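Local coordinates for protein putative cytochrome P450 hydroxylase (Chondromyces apiculatus DSM 436, PDB 6GMF) that binds heme b and probably acts as a cytochrome P450 monooxygenase that oxidises terpenes, at residues 124-129 against 389-394. Sequence-based numbering, arbitrary orientation.
Sequences KSTFEA and PLRATV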
# COMPACT_ATOMS: atom_id res chain seq x y z
N LYS A 124 1.26 2.11 29.98
CA LYS A 124 0.90 3.40 29.39
C LYS A 124 -0.63 3.48 29.28
O LYS A 124 -1.28 2.46 29.07
CB LYS A 124 1.43 3.56 27.96
CG LYS A 124 2.94 3.49 27.73
CD LYS A 124 3.26 3.20 26.26
CE LYS A 124 3.48 4.42 25.39
NZ LYS A 124 4.92 4.63 25.11
N SER A 125 -1.19 4.70 29.37
CA SER A 125 -2.63 4.87 29.08
C SER A 125 -2.87 5.67 27.79
O SER A 125 -4.02 5.74 27.35
CB SER A 125 -3.39 5.47 30.24
OG SER A 125 -2.80 6.68 30.63
N THR A 126 -1.81 6.26 27.23
CA THR A 126 -1.83 6.81 25.88
C THR A 126 -0.63 6.28 25.10
O THR A 126 0.48 6.09 25.66
CB THR A 126 -1.82 8.35 25.93
OG1 THR A 126 -3.03 8.82 26.52
CG2 THR A 126 -1.78 9.03 24.58
N PHE A 127 -0.80 6.07 23.78
CA PHE A 127 0.34 5.77 22.94
C PHE A 127 0.12 6.35 21.55
O PHE A 127 -1.01 6.68 21.17
CB PHE A 127 0.59 4.26 22.86
CG PHE A 127 -0.49 3.46 22.18
CD1 PHE A 127 -1.62 3.07 22.89
CD2 PHE A 127 -0.39 3.07 20.86
CE1 PHE A 127 -2.63 2.34 22.28
CE2 PHE A 127 -1.39 2.33 20.25
CZ PHE A 127 -2.53 2.00 20.95
N GLU A 128 1.23 6.53 20.81
CA GLU A 128 1.18 7.00 19.48
C GLU A 128 1.22 5.80 18.52
O GLU A 128 2.23 5.13 18.39
CB GLU A 128 2.30 8.01 19.27
CG GLU A 128 1.99 8.98 18.14
CD GLU A 128 2.18 8.30 16.82
OE1 GLU A 128 3.34 7.99 16.49
OE2 GLU A 128 1.17 8.07 16.14
N ALA A 129 0.06 5.51 17.92
CA ALA A 129 -0.12 4.23 17.23
C ALA A 129 0.78 4.09 16.01
O ALA A 129 1.10 2.98 15.66
CB ALA A 129 -1.56 4.06 16.86
N PRO A 389 -2.38 9.47 18.05
CA PRO A 389 -2.40 9.29 19.49
C PRO A 389 -3.71 8.61 19.88
O PRO A 389 -4.79 9.13 19.53
CB PRO A 389 -2.25 10.72 20.03
CG PRO A 389 -1.58 11.47 18.93
CD PRO A 389 -2.24 10.89 17.68
N LEU A 390 -3.61 7.49 20.61
CA LEU A 390 -4.72 6.74 21.11
C LEU A 390 -4.70 6.64 22.65
O LEU A 390 -3.64 6.55 23.28
CB LEU A 390 -4.61 5.32 20.54
CG LEU A 390 -5.42 4.99 19.28
CD1 LEU A 390 -5.88 6.18 18.45
CD2 LEU A 390 -4.77 3.90 18.47
N ARG A 391 -5.89 6.52 23.23
CA ARG A 391 -6.04 6.27 24.65
C ARG A 391 -6.53 4.83 24.79
O ARG A 391 -7.54 4.48 24.19
CB ARG A 391 -6.97 7.33 25.24
CG ARG A 391 -7.49 7.09 26.65
CD ARG A 391 -8.35 8.28 27.09
NE ARG A 391 -7.89 9.56 26.55
CZ ARG A 391 -6.91 10.30 27.07
NH1 ARG A 391 -6.30 9.91 28.17
NH2 ARG A 391 -6.53 11.42 26.48
N ALA A 392 -5.76 3.99 25.50
CA ALA A 392 -6.17 2.65 25.84
C ALA A 392 -5.21 2.07 26.88
O ALA A 392 -4.06 2.52 27.01
CB ALA A 392 -6.20 1.77 24.61
N THR A 393 -5.73 1.05 27.57
CA THR A 393 -5.06 0.26 28.59
C THR A 393 -4.70 -1.11 28.03
O THR A 393 -5.57 -1.78 27.51
CB THR A 393 -5.98 -0.07 29.78
OG1 THR A 393 -7.16 -0.74 29.31
CG2 THR A 393 -6.42 1.14 30.57
N VAL A 394 -3.46 -1.56 28.27
CA VAL A 394 -3.03 -2.86 27.79
C VAL A 394 -3.33 -3.94 28.83
O VAL A 394 -3.23 -3.70 30.05
CB VAL A 394 -1.53 -2.83 27.43
CG1 VAL A 394 -1.10 -4.08 26.69
CG2 VAL A 394 -1.19 -1.58 26.63
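Phe127 and Leu390 exchange both backbone hydrogen bonds of an antiparallel pair: Phe127 N donates to Leu390 O (2.9 Å), and Leu390 N returns a nearly straight bond to Phe127 O (2.8 Å, 176° at the hydrogen). A third bond, from Ala392 N to Ser125 O (3.1 Å), is bent to 137°, its donor lying above the carbonyl plane. Short CA-H...O contacts fill in between, such as Thr126 CA to Leu390 O at 3.2 Å.

The main apolar contacts gather round Phe127 and Leu390. Chi1 of 65° sets Phe127 CG between the backbone N and the carbonyl carbon. Leu390 CB lies over one ring face, toward the rim, in a CH-pi contact 4.2 Å from the centroid. Leu390 CD2 touches both Phe127 CZ (3.8 Å) and Ala129 CB (3.6 Å), while Ala392 CB sits at the ring edge; Leu121 and Leu364 add further packing. An alanine at Phe127 would probably leave Leu390 CB without its aromatic partner and open a gap beside Leu121 and Leu364.

The opposite face, carrying Thr126, Glu128, Arg391 and the Pro389 ring, is more polar. Thr126 OG1 merely lies over the Arg391 guanidinium, without a hydrogen bond, whereas Glu128 caps the following helix through Val131 N and also bonds Thr130 OG1 and Leu388 N.

Strand 126-128 thus edges a three-stranded sheet centred on 389-391, away from the heme; backbone bonds set the register, and side chains add mainly van der Waals and CH-pi packing.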